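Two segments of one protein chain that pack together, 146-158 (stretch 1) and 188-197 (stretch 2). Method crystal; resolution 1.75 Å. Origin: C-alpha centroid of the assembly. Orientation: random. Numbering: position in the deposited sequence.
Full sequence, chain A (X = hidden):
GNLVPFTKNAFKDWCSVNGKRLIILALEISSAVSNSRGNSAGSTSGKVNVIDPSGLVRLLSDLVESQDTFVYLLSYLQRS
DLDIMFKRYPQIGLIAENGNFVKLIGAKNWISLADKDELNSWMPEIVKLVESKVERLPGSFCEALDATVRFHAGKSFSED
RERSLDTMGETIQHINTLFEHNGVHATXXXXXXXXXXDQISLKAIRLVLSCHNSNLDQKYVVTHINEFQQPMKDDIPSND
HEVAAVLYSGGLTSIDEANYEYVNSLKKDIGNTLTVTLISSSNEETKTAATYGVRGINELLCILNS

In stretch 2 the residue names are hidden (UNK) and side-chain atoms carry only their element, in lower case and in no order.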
ATOM      1  N   ASP A 146       1.322  14.778  -2.264  1.00 17.67           N
ATOM      2  CA  ASP A 146       2.458  15.140  -3.110  1.00 19.14           C
ATOM      3  C   ASP A 146       2.452  14.404  -4.449  1.00 18.56           C
ATOM      4  O   ASP A 146       2.951  14.926  -5.451  1.00 20.49           O
ATOM      5  CB  ASP A 146       3.779  14.886  -2.381  1.00 19.47           C
ATOM      6  CG  ASP A 146       3.933  15.753  -1.143  1.00 25.25           C
ATOM      7  OD1 ASP A 146       3.338  16.848  -1.109  1.00 28.22           O
ATOM      8  OD2 ASP A 146       4.636  15.334  -0.202  1.00 27.71           O
ATOM      9  N   ALA A 147       1.875  13.202  -4.470  1.00 17.04           N
ATOM     10  CA  ALA A 147       1.883  12.369  -5.674  1.00 19.86           C
ATOM     11  C   ALA A 147       0.557  11.647  -5.892  1.00 20.21           C
ATOM     12  O   ALA A 147       0.455  10.764  -6.744  1.00 25.02           O
ATOM     13  CB  ALA A 147       3.027  11.355  -5.606  1.00 17.24           C
ATOM     14  N   THR A 148      -0.455  12.017  -5.116  1.00 16.61           N
ATOM     15  CA  THR A 148      -1.783  11.448  -5.284  1.00 18.03           C
ATOM     16  C   THR A 148      -2.818  12.533  -5.065  1.00 16.63           C
ATOM     17  O   THR A 148      -2.557  13.522  -4.381  1.00 18.18           O
ATOM     18  CB  THR A 148      -2.042  10.260  -4.311  1.00 25.52           C
ATOM     19  OG1 THR A 148      -1.622  10.613  -2.995  1.00 25.50           O
ATOM     20  CG2 THR A 148      -1.265   9.037  -4.733  1.00 26.23           C
ATOM     21  N   VAL A 149      -3.980  12.366  -5.683  1.00 20.77           N
ATOM     22  CA  VAL A 149      -5.085  13.294  -5.488  1.00 19.85           C
ATOM     23  C   VAL A 149      -6.329  12.472  -5.191  1.00 22.34           C
ATOM     24  O   VAL A 149      -6.576  11.452  -5.841  1.00 22.22           O
ATOM     25  CB  VAL A 149      -5.321  14.200  -6.719  1.00 21.00           C
ATOM     26  CG1 VAL A 149      -6.444  15.197  -6.444  1.00 25.08           C
ATOM     27  CG2 VAL A 149      -4.033  14.937  -7.114  1.00 20.40           C
ATOM     28  N   ARG A 150      -7.098  12.900  -4.197  1.00 18.66           N
ATOM     29  CA  ARG A 150      -8.317  12.183  -3.847  1.00 23.21           C
ATOM     30  C   ARG A 150      -9.521  13.120  -3.866  1.00 28.61           C
ATOM     31  O   ARG A 150      -9.515  14.178  -3.238  1.00 27.59           O
ATOM     32  CB  ARG A 150      -8.175  11.507  -2.481  1.00 22.05           C
ATOM     33  CG  ARG A 150      -9.241  10.453  -2.217  1.00 30.85           C
ATOM     34  CD  ARG A 150      -9.003   9.707  -0.906  1.00 35.27           C
ATOM     35  NE  ARG A 150      -7.861   8.797  -0.963  1.00 38.10           N
ATOM     36  CZ  ARG A 150      -7.964   7.472  -1.017  1.00 43.40           C
ATOM     37  NH1 ARG A 150      -9.158   6.893  -1.022  1.00 41.88           N
ATOM     38  NH2 ARG A 150      -6.872   6.721  -1.061  1.00 45.08           N
ATOM     39  N   PHE A 151     -10.546  12.716  -4.610  1.00 21.70           N
ATOM     40  CA  PHE A 151     -11.778  13.481  -4.743  1.00 21.95           C
ATOM     41  C   PHE A 151     -12.823  12.852  -3.826  1.00 25.08           C
ATOM     42  O   PHE A 151     -13.327  11.771  -4.112  1.00 25.34           O
ATOM     43  CB  PHE A 151     -12.240  13.483  -6.206  1.00 26.17           C
ATOM     44  CG  PHE A 151     -13.497  14.274  -6.468  1.00 30.10           C
ATOM     45  CD1 PHE A 151     -13.866  15.329  -5.651  1.00 29.75           C
ATOM     46  CD2 PHE A 151     -14.305  13.962  -7.551  1.00 36.52           C
ATOM     47  CE1 PHE A 151     -15.022  16.049  -5.905  1.00 32.59           C
ATOM     48  CE2 PHE A 151     -15.460  14.678  -7.807  1.00 35.30           C
ATOM     49  CZ  PHE A 151     -15.818  15.721  -6.981  1.00 31.38           C
ATOM     50  N   HIS A 152     -13.136  13.523  -2.721  1.00 22.91           N
ATOM     51  CA  HIS A 152     -14.063  12.985  -1.729  1.00 27.84           C
ATOM     52  C   HIS A 152     -15.497  13.448  -1.977  1.00 23.09           C
ATOM     53  O   HIS A 152     -15.747  14.637  -2.150  1.00 27.32           O
ATOM     54  CB  HIS A 152     -13.655  13.405  -0.318  1.00 27.91           C
ATOM     55  CG  HIS A 152     -12.321  12.883   0.124  1.00 27.59           C
ATOM     56  ND1 HIS A 152     -12.193  11.769   0.922  1.00 25.52           N
ATOM     57  CD2 HIS A 152     -11.066  13.345  -0.086  1.00 25.04           C
ATOM     58  CE1 HIS A 152     -10.912  11.556   1.173  1.00 27.88           C
ATOM     59  NE2 HIS A 152     -10.209  12.499   0.576  1.00 19.88           N
ATOM     60  N   ALA A 153     -16.435  12.508  -1.970  1.00 26.64           N
ATOM     61  CA  ALA A 153     -17.845  12.847  -2.125  1.00 29.09           C
ATOM     62  C   ALA A 153     -18.320  13.696  -0.950  1.00 26.43           C
ATOM     63  O   ALA A 153     -19.140  14.596  -1.117  1.00 24.74           O
ATOM     64  CB  ALA A 153     -18.685  11.589  -2.245  1.00 34.52           C
ATOM     65  N   GLY A 154     -17.792  13.403   0.235  1.00 28.18           N
ATOM     66  CA  GLY A 154     -18.157  14.138   1.432  1.00 27.97           C
ATOM     67  C   GLY A 154     -19.658  14.131   1.640  1.00 31.16           C
ATOM     68  O   GLY A 154     -20.302  13.088   1.524  1.00 33.60           O
ATOM     69  N   LYS A 155     -20.214  15.307   1.906  1.00 35.35           N
ATOM     70  CA  LYS A 155     -21.632  15.434   2.224  1.00 34.88           C
ATOM     71  C   LYS A 155     -22.523  15.286   0.993  1.00 38.13           C
ATOM     72  O   LYS A 155     -23.723  15.042   1.120  1.00 42.18           O
ATOM     73  CB  LYS A 155     -21.903  16.779   2.906  1.00 31.92           C
ATOM     74  CG  LYS A 155     -23.253  16.855   3.616  1.00 37.82           C
ATOM     75  CD  LYS A 155     -23.530  18.256   4.138  1.00 45.26           C
ATOM     76  CE  LYS A 155     -24.983  18.403   4.576  1.00 39.83           C
ATOM     77  NZ  LYS A 155     -25.389  19.831   4.680  1.00 55.37           N
ATOM     78  N   SER A 156     -21.944  15.427  -0.197  1.00 30.14           N
ATOM     79  CA  SER A 156     -22.723  15.294  -1.427  1.00 29.81           C
ATOM     80  C   SER A 156     -23.309  13.891  -1.536  1.00 35.01           C
ATOM     81  O   SER A 156     -24.342  13.688  -2.176  1.00 37.46           O
ATOM     82  CB  SER A 156     -21.868  15.604  -2.658  1.00 40.05           C
ATOM     83  OG  SER A 156     -21.037  14.507  -3.002  1.00 35.18           O
ATOM     84  N   PHE A 157     -22.645  12.934  -0.894  1.00 30.32           N
ATOM     85  CA  PHE A 157     -23.046  11.531  -0.941  1.00 34.67           C
ATOM     86  C   PHE A 157     -24.354  11.300  -0.195  1.00 43.11           C
ATOM     87  O   PHE A 157     -25.143  10.431  -0.566  1.00 40.20           O
ATOM     88  CB  PHE A 157     -21.947  10.646  -0.352  1.00 33.12           C
ATOM     89  CG  PHE A 157     -22.086   9.191  -0.693  1.00 37.84           C
ATOM     90  CD1 PHE A 157     -21.751   8.731  -1.957  1.00 48.60           C
ATOM     91  CD2 PHE A 157     -22.530   8.280   0.251  1.00 51.14           C
ATOM     92  CE1 PHE A 157     -21.867   7.388  -2.276  1.00 52.15           C
ATOM     93  CE2 PHE A 157     -22.648   6.935  -0.062  1.00 49.01           C
ATOM     94  CZ  PHE A 157     -22.316   6.490  -1.326  1.00 52.82           C
ATOM     95  N   SER A 158     -24.573  12.069   0.867  1.00 36.26           N
ATOM     96  CA  SER A 158     -25.801  11.945   1.644  1.00 30.10           C
ATOM     97  C   SER A 158     -26.892  12.851   1.070  1.00 36.28           C
ATOM     98  O   SER A 158     -28.072  12.504   1.091  1.00 36.28           O
ATOM     99  CB  SER A 158     -25.539  12.271   3.120  1.00 35.33           C
ATOM    100  OG  SER A 158     -24.888  13.520   3.269  1.00 39.65           O
ATOM    101  N   UNK A 188     -12.485   4.362  -8.345  1.00 25.71           N
ATOM    102  CA  UNK A 188     -13.463   4.577  -7.288  1.00 30.58           C
ATOM    103  C   UNK A 188     -13.147   3.677  -6.108  1.00 33.86           C
ATOM    104  O   UNK A 188     -13.128   2.452  -6.235  1.00 28.68           O
ATOM    105  c   UNK A 188     -17.276   3.877  -7.076  1.00 37.37           C
ATOM    106  c   UNK A 188     -16.182   6.079  -6.553  1.00 33.65           C
ATOM    107  c   UNK A 188     -15.968   4.580  -6.728  1.00 33.84           C
ATOM    108  c   UNK A 188     -14.888   4.310  -7.781  1.00 31.12           C
ATOM    109  N   UNK A 189     -12.878   4.292  -4.964  1.00 31.58           N
ATOM    110  CA  UNK A 189     -12.592   3.556  -3.744  1.00 32.55           C
ATOM    111  C   UNK A 189     -13.496   4.084  -2.647  1.00 36.52           C
ATOM    112  O   UNK A 189     -13.349   5.230  -2.219  1.00 32.58           O
ATOM    113  c   UNK A 189     -10.199   3.145  -4.397  1.00 36.98           C
ATOM    114  c   UNK A 189     -10.894   2.971  -2.000  1.00 37.51           C
ATOM    115  c   UNK A 189     -11.124   3.689  -3.316  1.00 33.37           C
ATOM    116  N   UNK A 190     -14.436   3.246  -2.216  1.00 41.81           N
ATOM    117  CA  UNK A 190     -15.458   3.640  -1.251  1.00 45.13           C
ATOM    118  C   UNK A 190     -16.298   4.782  -1.811  1.00 41.51           C
ATOM    119  O   UNK A 190     -16.993   4.622  -2.814  1.00 45.66           O
ATOM    120  c   UNK A 190     -14.604   2.396   1.946  1.00 60.71           C
ATOM    121  c   UNK A 190     -14.828   4.047   0.084  1.00 50.10           C
ATOM    122  n   UNK A 190     -16.164   1.994   4.262  1.00 72.19           N
ATOM    123  c   UNK A 190     -13.943   2.979   0.712  1.00 53.23           C
ATOM    124  c   UNK A 190     -15.854   3.233   3.903  1.00 71.63           C
ATOM    125  n   UNK A 190     -16.281   4.258   4.630  1.00 62.34           N
ATOM    126  n   UNK A 190     -15.120   3.450   2.816  1.00 70.77           N
ATOM    127  N   UNK A 191     -16.221   5.938  -1.163  1.00 38.71           N
ATOM    128  CA  UNK A 191     -16.958   7.108  -1.612  1.00 39.67           C
ATOM    129  C   UNK A 191     -16.004   8.204  -2.054  1.00 36.82           C
ATOM    130  O   UNK A 191     -16.202   9.380  -1.750  1.00 30.00           O
ATOM    131  o   UNK A 191     -19.331   5.724  -0.722  1.00 58.14           O
ATOM    132  c   UNK A 191     -17.880   7.615  -0.505  1.00 46.31           C
ATOM    133  n   UNK A 191     -18.940   6.488   1.355  1.00 58.44           N
ATOM    134  c   UNK A 191     -18.785   6.527   0.037  1.00 59.70           C
ATOM    135  N   UNK A 192     -14.962   7.804  -2.773  1.00 34.73           N
ATOM    136  CA  UNK A 192     -13.988   8.759  -3.273  1.00 28.28           C
ATOM    137  C   UNK A 192     -13.340   8.272  -4.561  1.00 29.00           C
ATOM    138  O   UNK A 192     -13.360   7.086  -4.877  1.00 33.05           O
ATOM    139  o   UNK A 192     -12.065   7.902  -2.060  1.00 31.52           O
ATOM    140  c   UNK A 192     -12.908   9.029  -2.224  1.00 25.67           C
ATOM    141  N   UNK A 193     -12.776   9.212  -5.304  1.00 25.47           N
ATOM    142  CA  UNK A 193     -11.968   8.889  -6.469  1.00 26.08           C
ATOM    143  C   UNK A 193     -10.505   9.122  -6.123  1.00 26.14           C
ATOM    144  O   UNK A 193     -10.142  10.221  -5.713  1.00 26.99           O
ATOM    145  c   UNK A 193     -11.448   9.438  -8.878  1.00 22.15           C
ATOM    146  c   UNK A 193     -12.356   9.747  -7.686  1.00 28.30           C
ATOM    147  c   UNK A 193     -13.819   9.531  -8.047  1.00 27.07           C
ATOM    148  N   UNK A 194      -9.669   8.096  -6.266  1.00 25.59           N
ATOM    149  CA  UNK A 194      -8.240   8.292  -6.051  1.00 21.02           C
ATOM    150  C   UNK A 194      -7.485   8.261  -7.374  1.00 22.81           C
ATOM    151  O   UNK A 194      -7.703   7.384  -8.213  1.00 20.26           O
ATOM    152  c   UNK A 194      -7.899   5.825  -5.567  1.00 30.85           C
ATOM    153  c   UNK A 194      -5.434   6.465  -4.084  1.00 48.65           C
ATOM    154  c   UNK A 194      -6.138   7.504  -4.909  1.00 29.59           C
ATOM    155  c   UNK A 194      -7.638   7.246  -5.087  1.00 22.45           C
ATOM    156  N   UNK A 195      -6.616   9.251  -7.554  1.00 17.86           N
ATOM    157  CA  UNK A 195      -5.795   9.364  -8.757  1.00 18.40           C
ATOM    158  C   UNK A 195      -4.352   9.008  -8.397  1.00 18.98           C
ATOM    159  O   UNK A 195      -3.759   9.639  -7.508  1.00 20.17           O
ATOM    160  c   UNK A 195      -7.319  11.225  -9.519  1.00 22.37           C
ATOM    161  c   UNK A 195      -5.135  10.851 -10.709  1.00 19.25           C
ATOM    162  c   UNK A 195      -5.872  10.793  -9.365  1.00 20.29           C
ATOM    163  N   UNK A 196      -3.804   7.977  -9.041  1.00 18.44           N
ATOM    164  CA  UNK A 196      -2.427   7.579  -8.762  1.00 20.95           C
ATOM    165  C   UNK A 196      -1.727   6.981  -9.974  1.00 17.97           C
ATOM    166  O   UNK A 196      -2.367   6.608 -10.971  1.00 20.47           O
ATOM    167  c   UNK A 196      -2.907   5.224  -7.928  1.00 24.09           C
ATOM    168  o   UNK A 196      -2.536   2.994  -7.105  1.00 53.25           O
ATOM    169  n   UNK A 196      -2.541   4.649  -5.611  1.00 33.93           N
ATOM    170  c   UNK A 196      -2.368   6.575  -7.587  1.00 21.33           C
ATOM    171  c   UNK A 196      -2.639   4.190  -6.839  1.00 35.86           C
ATOM    172  N   UNK A 197      -0.404   6.907  -9.863  1.00 19.39           N
ATOM    173  CA  UNK A 197       0.434   6.249 -10.852  1.00 18.55           C
ATOM    174  C   UNK A 197       0.127   4.759 -10.921  1.00 21.21           C
ATOM    175  O   UNK A 197      -0.005   4.088  -9.894  1.00 19.10           O
ATOM    176  c   UNK A 197       4.111   6.943 -13.420  1.00 35.83           C
ATOM    177  n   UNK A 197       4.109   7.107 -14.900  1.00 39.43           N
ATOM    178  c   UNK A 197       2.700   6.905 -12.855  1.00 45.10           C
ATOM    179  c   UNK A 197       1.914   6.458 -10.523  1.00 20.40           C
ATOM    180  c   UNK A 197       2.637   7.432 -11.431  1.00 51.55           C
TER
HETATM  181  O   HOH W   1       1.161   8.339  -7.831  1.00 30.57           O

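Position 188 carries four side-chain carbons, forked at the second; its CA-to-CB bond points away from stretch 1 and it makes no contact there. This is leucine. Leu188 is exposed, and stretch 1 does not constrain the choice.

Position 189 has three carbons, one bearing the other two. The bond to CB points toward stretch 1, and one methyl carbon lies 4.4 Å from NH1 of Arg150: a valine by its count and branching. The compact apolar group of Val189 can sit beside the edge of the guanidinium.

At position 190, three carbons and a nitrogen lead to a carbon carrying two more nitrogens, touching nothing on stretch 1: the pattern of arginine. Arg190 is exposed, so its long polar chain can remain in solvent; its phi is positive, 61°, as the chain turns here.

Position 191 shows two carbons, the second bearing an oxygen and a nitrogen, an amide lying over one face of the Phe157 ring; hence asparagine. The short side chain of Asn191 sets a flat group against that ring, while its backbone O accepts a hydrogen bond from Ala153 N at 3.1 Å.

At position 192, one carbon bears an oxygen, which accepts a hydrogen bond from NH1 of Arg150 (3.2 Å): serine. Its short hydroxyl suits a buried site, where OG of Ser192 also donates to O of Val189 (3.0 Å).

Position 193 has one carbon carrying two, and its CB packs 4.0 Å from CB of Phe151. It is valine; the beta-branched Val193 is well suited to an extended strand.

Position 194 has four carbons forked at the first, one arm two carbons long, whose terminal carbon lies 3.4 Å from NH2 of Arg150: isoleucine. This longer arm lets Ile194 reach the arginine, with CG1 over one guanidinium face.

Position 195 again has one carbon bearing two, and its CB meets CB of Val149 at 4.3 Å, so it is valine. Val195 completes an apolar pair in a buried setting.

Position 196 has three carbons, the third carrying oxygen and nitrogen; its CB lies 3.9 Å from CG2 of Thr148. This is glutamine: Gln196 offers aliphatic carbon to Thr148, while its amide nitrogen bonds elsewhere in the structure.

Position 197 is four carbons in a row ending in nitrogen, without side-chain contact to stretch 1: a lysine. The long chain of Lys197 leads its charged end away to a partner elsewhere, but a water accepts from its backbone N and donates to Ala147 O.

The contact is an antiparallel strand pair. Val149 exchanges two backbone hydrogen bonds with Val195, and Phe151 two with Val193; their side chains form an apolar face. Arg150 and His152 share the other face with Ile194 and Ser192, where the guanidinium combines apolar packing with a hydrogen bond.

Stretch 2 (188-197) LVRNSVIVQK
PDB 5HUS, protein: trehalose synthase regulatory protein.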